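Local coordinates for citryl-CoA lyase (Hydrogenobacter thermophilus, PDB 6HXP), which binds coenzyme A and probably cleaves citryl-CoA into acetyl-CoA and oxaloacetate, at residues A[36-39]-A[45-48]; A[55-60]-A[207-212]; A[109-114]-A[195-200]. All blocks are in the same frame, centred on the assembly; numbering follows the deposited sequence.

Contact 1 (A[36-39]-A[45-48]); sequences AIYL and LPTE
L45, the first residue of 45-48, comes alongside L39 on helix 33-42 and passes close to the ring of Y38. One methyl, L39 CD1, lies 3.8 Å from the backbone atom L45 N, and the two leucines meet more loosely through their branch ends, with L39 CD1 4.3 Å from L45 CD2. The other end of the residue is polar: L45 O accepts a hydrogen bond from a water at 2.8 Å. The same water is bound to Y38 OH, so the loop carbonyl and the phenol are bridged through solvent. Y38 OH also bonds to K42 one turn further along the helix, which gives the buried hydroxyl two partners. P46 follows and packs on the ring. Its CB stands over one face of Y38 in a CH-pi contact, 3.8 Å from the ring centroid and 23° off the normal; the approach is offset toward the rim, where P46 CB is 3.5 Å from Y38 CD1. With CG anti to the backbone N (chi1 -178°), the tyrosine ring is carried alongside the loop, within reach of the proline. Proline suits the place as a compact apolar ring with few ways to move. Replacing Y38 with alanine would probably strip P46 of its aromatic cover and leave the bridging water and K42 without the phenol. T47 is the N-cap of helix 48-60: its side chain, through OG1, caps a backbone N of the first turn, and E50 OE1 in return accepts from T47 N. In the fold, the contact closes the short link between helices 33-42 and 48-60: Y38 packs against E50 and M54 of the latter, while L39 and L45 both lie on Y22 of strand 22-23.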
# COMPACT_ATOMS: atom_id res chain seq x y z
N ALA A 36 2.58 26.83 0.05
CA ALA A 36 2.63 26.05 -1.20
C ALA A 36 1.60 24.91 -1.21
O ALA A 36 1.02 24.58 -2.25
CB ALA A 36 4.03 25.50 -1.43
N ILE A 37 1.35 24.32 -0.03
CA ILE A 37 0.31 23.31 0.08
C ILE A 37 -1.06 23.91 -0.20
O ILE A 37 -1.86 23.34 -0.94
CB ILE A 37 0.36 22.69 1.49
CG1 ILE A 37 1.62 21.81 1.61
CG2 ILE A 37 -0.89 21.88 1.79
CD1 ILE A 37 2.02 21.48 3.03
N TYR A 38 -1.33 25.06 0.38
CA TYR A 38 -2.60 25.72 0.13
C TYR A 38 -2.71 25.95 -1.40
O TYR A 38 -3.76 25.67 -1.99
CB TYR A 38 -2.70 27.05 0.88
CG TYR A 38 -4.04 27.72 0.66
CD1 TYR A 38 -4.30 28.46 -0.50
CD2 TYR A 38 -5.04 27.66 1.62
CE1 TYR A 38 -5.53 29.07 -0.71
CE2 TYR A 38 -6.29 28.25 1.40
CZ TYR A 38 -6.52 28.97 0.24
OH TYR A 38 -7.76 29.56 -0.00
N LEU A 39 -1.68 26.52 -2.00
CA LEU A 39 -1.73 26.80 -3.44
C LEU A 39 -2.02 25.54 -4.25
O LEU A 39 -2.87 25.58 -5.15
CB LEU A 39 -0.39 27.41 -3.87
CG LEU A 39 -0.18 27.54 -5.38
CD1 LEU A 39 -1.17 28.49 -5.99
CD2 LEU A 39 1.26 27.93 -5.69
N LEU A 45 -3.16 31.39 -4.51
CA LEU A 45 -2.35 31.72 -3.36
C LEU A 45 -3.25 32.00 -2.16
O LEU A 45 -4.35 32.55 -2.26
CB LEU A 45 -1.53 33.00 -3.65
CG LEU A 45 -0.44 32.86 -4.72
CD1 LEU A 45 0.08 34.26 -5.11
CD2 LEU A 45 0.69 31.98 -4.24
N PRO A 46 -2.74 31.65 -0.97
CA PRO A 46 -3.50 31.95 0.24
C PRO A 46 -3.36 33.41 0.66
O PRO A 46 -2.33 34.04 0.42
CB PRO A 46 -2.81 31.10 1.31
CG PRO A 46 -1.40 30.97 0.86
CD PRO A 46 -1.47 30.98 -0.67
N THR A 47 -4.34 33.90 1.40
CA THR A 47 -4.24 35.19 2.07
C THR A 47 -3.31 35.02 3.30
O THR A 47 -2.92 33.91 3.65
CB THR A 47 -5.60 35.67 2.55
OG1 THR A 47 -6.07 34.80 3.59
CG2 THR A 47 -6.64 35.76 1.45
N GLU A 48 -2.98 36.13 3.98
CA GLU A 48 -2.14 36.01 5.16
C GLU A 48 -2.84 35.21 6.26
O GLU A 48 -2.22 34.38 6.91
CB GLU A 48 -1.79 37.39 5.72
CG GLU A 48 -0.89 38.20 4.81
CD GLU A 48 -0.41 39.51 5.38
OE1 GLU A 48 -0.72 39.82 6.56
OE2 GLU A 48 0.30 40.23 4.65
O HOH W 1 -6.98 32.35 -1.24

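Contact 2 (A[55-60]-A[207-212]); sequences EAMLVS and KGFFII
M57 and F209 face each other where helix 55-60 crosses helix 207-212, and the contact is built from van der Waals packing, mostly between apolar side chains. The local axes approach to 8.9 Å, with 67° between their directions, a steep crossing that concentrates the touching residues on a small patch. The aromatic part comes first. In the conformer described here, one of two deposited, the methyl M57 CE sits 3.7 Å from F209 CG and nearly as near to CD1, so it meets the ring at its root, obliquely. The thioether chain runs out and then bends at chi3 (45°), and this last turn swings CE onto the phenylalanine. A flexible, unbranched methionine suits such a place because it can adapt to a rigid ring, though the second conformer makes the exact fit less certain. Aliphatic packing forms the second group. L58 CD2 lies 4.0 Å from I212 CG2, a branch-to-branch touch one helical turn beyond F209. The same leucine methyl also rests against the main chain, with L58 CD2 3.6 Å from F209 O, a van der Waals neighbour of the carbonyl. Leucine thus reaches with one end both the backbone and the isoleucine, whose beta branch brings a methyl out close to the helix surface. All four residues are buried, which suits their apolar side chains. Most of their neighbours lie on helices. L58 and I212 share I37 of helix 33-42 as a neighbour, and M57 also lies on I192 and I195 of helix 188-198. F33 of the second subunit packs on L58, so this crossing in the interior of one chain passes directly into the interface with the next.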
# COMPACT_ATOMS: atom_id res chain seq x y z
N GLU A 55 -0.82 26.65 8.49
CA GLU A 55 0.33 26.23 9.30
C GLU A 55 -0.21 25.60 10.60
O GLU A 55 0.24 24.52 11.00
CB GLU A 55 1.24 27.39 9.73
CG GLU A 55 1.85 28.25 8.61
CD GLU A 55 3.10 27.77 7.91
OE1 GLU A 55 3.49 26.61 8.16
OE2 GLU A 55 3.60 28.49 7.00
N ALA A 56 -1.16 26.25 11.25
CA ALA A 56 -1.68 25.75 12.54
C ALA A 56 -2.41 24.43 12.40
O ALA A 56 -2.26 23.54 13.25
CB ALA A 56 -2.59 26.78 13.16
N MET A 57 -3.25 24.27 11.34
CA MET A 57 -3.99 22.99 11.15
C MET A 57 -3.02 21.86 10.95
O MET A 57 -3.18 20.78 11.51
CB MET A 57 -4.86 22.97 9.86
CG MET A 57 -6.08 23.81 9.81
SD MET A 57 -6.52 24.02 8.00
CE MET A 57 -6.33 22.32 7.39
N LEU A 58 -2.02 22.07 10.09
CA LEU A 58 -1.11 20.97 9.79
C LEU A 58 -0.28 20.58 11.00
O LEU A 58 -0.08 19.40 11.26
CB LEU A 58 -0.26 21.32 8.58
CG LEU A 58 -1.06 21.53 7.28
CD1 LEU A 58 -0.16 22.10 6.19
CD2 LEU A 58 -1.69 20.23 6.78
N VAL A 59 0.22 21.56 11.74
CA VAL A 59 0.98 21.24 12.94
C VAL A 59 0.12 20.49 13.93
O VAL A 59 0.63 19.57 14.61
CB VAL A 59 1.59 22.52 13.56
CG1 VAL A 59 2.23 22.24 14.92
CG2 VAL A 59 2.64 23.10 12.62
N SER A 60 -1.18 20.84 14.01
CA SER A 60 -2.11 20.23 14.96
C SER A 60 -2.19 18.72 14.88
O SER A 60 -2.46 18.07 15.87
CB SER A 60 -3.51 20.77 14.76
OG SER A 60 -3.60 22.12 15.22
N LYS A 207 -9.71 14.39 4.18
CA LYS A 207 -8.66 13.50 4.64
C LYS A 207 -7.30 13.98 4.15
O LYS A 207 -6.28 13.69 4.76
CB LYS A 207 -8.98 12.08 4.09
CG LYS A 207 -8.65 10.95 4.92
CD LYS A 207 -9.11 9.66 4.18
CE LYS A 207 -10.39 9.08 4.65
NZ LYS A 207 -10.38 7.66 4.29
N GLY A 208 -7.25 14.74 3.04
CA GLY A 208 -5.98 15.25 2.54
C GLY A 208 -5.21 16.06 3.52
O GLY A 208 -3.98 15.96 3.60
N PHE A 209 -5.91 16.89 4.30
CA PHE A 209 -5.23 17.72 5.30
C PHE A 209 -4.59 16.86 6.37
O PHE A 209 -3.44 17.14 6.81
CB PHE A 209 -6.17 18.77 5.90
CG PHE A 209 -6.81 19.63 4.83
CD1 PHE A 209 -6.05 20.49 4.06
CD2 PHE A 209 -8.16 19.49 4.53
CE1 PHE A 209 -6.65 21.24 3.04
CE2 PHE A 209 -8.74 20.22 3.52
CZ PHE A 209 -7.97 21.05 2.76
N PHE A 210 -5.30 15.83 6.79
CA PHE A 210 -4.80 14.88 7.79
C PHE A 210 -3.62 14.11 7.29
O PHE A 210 -2.59 14.04 7.95
CB PHE A 210 -5.92 13.95 8.22
CG PHE A 210 -5.56 13.03 9.36
CD1 PHE A 210 -5.13 13.54 10.57
CD2 PHE A 210 -5.72 11.67 9.25
CE1 PHE A 210 -4.84 12.70 11.64
CE2 PHE A 210 -5.42 10.83 10.32
CZ PHE A 210 -4.93 11.33 11.48
N ILE A 211 -3.69 13.65 6.04
CA ILE A 211 -2.57 12.92 5.49
C ILE A 211 -1.33 13.77 5.41
O ILE A 211 -0.23 13.36 5.80
CB ILE A 211 -2.95 12.39 4.09
CG1 ILE A 211 -4.06 11.31 4.18
CG2 ILE A 211 -1.69 11.81 3.38
CD1 ILE A 211 -4.79 11.12 2.94
N ILE A 212 -1.46 14.98 4.86
CA ILE A 212 -0.31 15.85 4.69
C ILE A 212 0.32 16.18 6.05
O ILE A 212 1.54 16.17 6.16
CB ILE A 212 -0.73 17.13 3.95
CG1 ILE A 212 -1.06 16.81 2.52
CG2 ILE A 212 0.37 18.22 4.04
CD1 ILE A 212 -1.85 17.92 1.78

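Contact 3 (A[109-114]-A[195-200]); sequences FIQEGV and IASEMG
Helices 101-116 and 188-198, parts of the largely helical citrate synthase fold, are joined by Q111 and S197. Q111 NE2 donates to S197 OG at 3.0 Å, with an N-H...O angle of 160°, and the hydroxyl lies only 5° out of the amide plane, well placed for an amide hydrogen. The glutamine runs extended beyond CG (chi2 178°), which carries its amide across to the serine. Its methylene also packs on the way, Q111 CG lying 3.7 Å from S197 CB. Serine fits here because its short arm can accept from Q111 while bonding to A193 O of its own helix. Q111 NE2 has a second acceptor, F201 O, just past the end of that helix. There the chain leaves the helix in a Schellman motif at G200, whose positive phi favours glycine; G200 N bonds to S197 O at 2.9 Å. I110 comes only to the margin of the contact, with I110 CG2 4.5 Å from S197 OG, and its side chain lies about 5 Å from that of Y137, a residue that binds coenzyme A.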
# COMPACT_ATOMS: atom_id res chain seq x y z
N PHE A 109 -21.02 18.04 6.71
CA PHE A 109 -22.05 18.44 7.67
C PHE A 109 -22.01 19.97 7.94
O PHE A 109 -23.05 20.63 7.90
CB PHE A 109 -21.83 17.70 9.00
CG PHE A 109 -22.65 18.23 10.14
CD1 PHE A 109 -24.02 18.07 10.15
CD2 PHE A 109 -22.06 18.93 11.18
CE1 PHE A 109 -24.79 18.59 11.20
CE2 PHE A 109 -22.82 19.44 12.23
CZ PHE A 109 -24.19 19.29 12.22
N ILE A 110 -20.82 20.52 8.21
CA ILE A 110 -20.66 21.93 8.48
C ILE A 110 -21.02 22.76 7.25
O ILE A 110 -21.76 23.75 7.36
CB ILE A 110 -19.24 22.24 8.99
CG1 ILE A 110 -19.04 21.62 10.37
CG2 ILE A 110 -19.00 23.76 9.04
CD1 ILE A 110 -17.62 21.54 10.79
N GLN A 111 -20.56 22.35 6.07
CA GLN A 111 -20.87 23.12 4.86
C GLN A 111 -22.33 23.05 4.50
O GLN A 111 -22.93 24.07 4.18
CB GLN A 111 -19.99 22.67 3.70
CG GLN A 111 -18.54 23.05 3.92
CD GLN A 111 -17.69 22.55 2.79
OE1 GLN A 111 -18.15 22.54 1.64
NE2 GLN A 111 -16.42 22.25 3.05
N GLU A 112 -22.93 21.86 4.58
CA GLU A 112 -24.35 21.73 4.28
C GLU A 112 -25.21 22.43 5.32
O GLU A 112 -26.23 23.03 4.97
CB GLU A 112 -24.74 20.26 4.06
CG GLU A 112 -24.15 19.72 2.76
CD GLU A 112 -24.44 18.27 2.42
OE1 GLU A 112 -25.10 17.59 3.24
OE2 GLU A 112 -23.99 17.82 1.35
N GLY A 113 -24.77 22.41 6.57
CA GLY A 113 -25.44 23.09 7.67
C GLY A 113 -25.50 24.58 7.46
O GLY A 113 -26.58 25.16 7.53
N VAL A 114 -24.36 25.19 7.11
CA VAL A 114 -24.28 26.62 6.85
C VAL A 114 -25.11 27.01 5.62
O VAL A 114 -25.82 28.01 5.66
CB VAL A 114 -22.80 27.08 6.72
CG1 VAL A 114 -22.68 28.48 6.10
CG2 VAL A 114 -22.13 27.04 8.07
N ILE A 195 -12.39 24.84 9.91
CA ILE A 195 -11.38 25.77 9.40
C ILE A 195 -11.18 25.54 7.90
O ILE A 195 -11.13 26.50 7.15
CB ILE A 195 -10.10 25.61 10.22
CG1 ILE A 195 -10.33 26.17 11.64
CG2 ILE A 195 -8.90 26.30 9.56
CD1 ILE A 195 -9.47 25.63 12.63
N ALA A 196 -11.06 24.29 7.47
CA ALA A 196 -10.88 24.00 6.05
C ALA A 196 -12.13 24.46 5.28
O ALA A 196 -12.02 24.93 4.15
CB ALA A 196 -10.63 22.52 5.83
N SER A 197 -13.31 24.34 5.88
CA SER A 197 -14.54 24.82 5.24
C SER A 197 -14.56 26.32 5.14
O SER A 197 -14.96 26.86 4.12
CB SER A 197 -15.76 24.30 5.99
OG SER A 197 -15.85 22.88 5.97
N GLU A 198 -14.07 27.00 6.19
CA GLU A 198 -13.96 28.47 6.19
C GLU A 198 -13.08 28.94 5.04
O GLU A 198 -13.31 30.04 4.50
CB GLU A 198 -13.42 28.97 7.53
CG GLU A 198 -13.87 30.38 7.86
CD GLU A 198 -15.27 30.36 8.44
OE1 GLU A 198 -15.38 30.12 9.67
OE2 GLU A 198 -16.24 30.36 7.66
N MET A 199 -12.03 28.15 4.69
CA MET A 199 -11.11 28.40 3.56
C MET A 199 -11.75 28.08 2.19
O MET A 199 -11.10 28.31 1.18
CB MET A 199 -9.83 27.53 3.68
CG MET A 199 -8.92 27.91 4.81
SD MET A 199 -7.66 26.67 5.03
CE MET A 199 -6.74 27.32 6.41
N GLY A 200 -12.96 27.51 2.15
CA GLY A 200 -13.61 27.17 0.91
C GLY A 200 -13.20 25.85 0.27
O GLY A 200 -13.47 25.65 -0.92

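In the fold
Each of the three contacts touches the other two. Contacts 1 and 2, with centres 14 Å apart, are joined by I37 of 36-39, whose CD1 lies 3.8 Å from I212 CG2; both also touch the second subunit. Contact 3, 16 Å from contact 2 between centres, is nested in the loop that contact 2 closes, and F209 CE2 meets A196 CB at 3.8 Å. F201 connects all three: its ring meets Y38 and F209 edge-to-face, and its carbonyl accepts from Q111. K42 likewise bonds to both Y38 OH and M199 O. Contacts 1 and 2 lie away from the coenzyme A site, whereas in contact 3 the I110 side chain is about 10 Å from the bound coenzyme A.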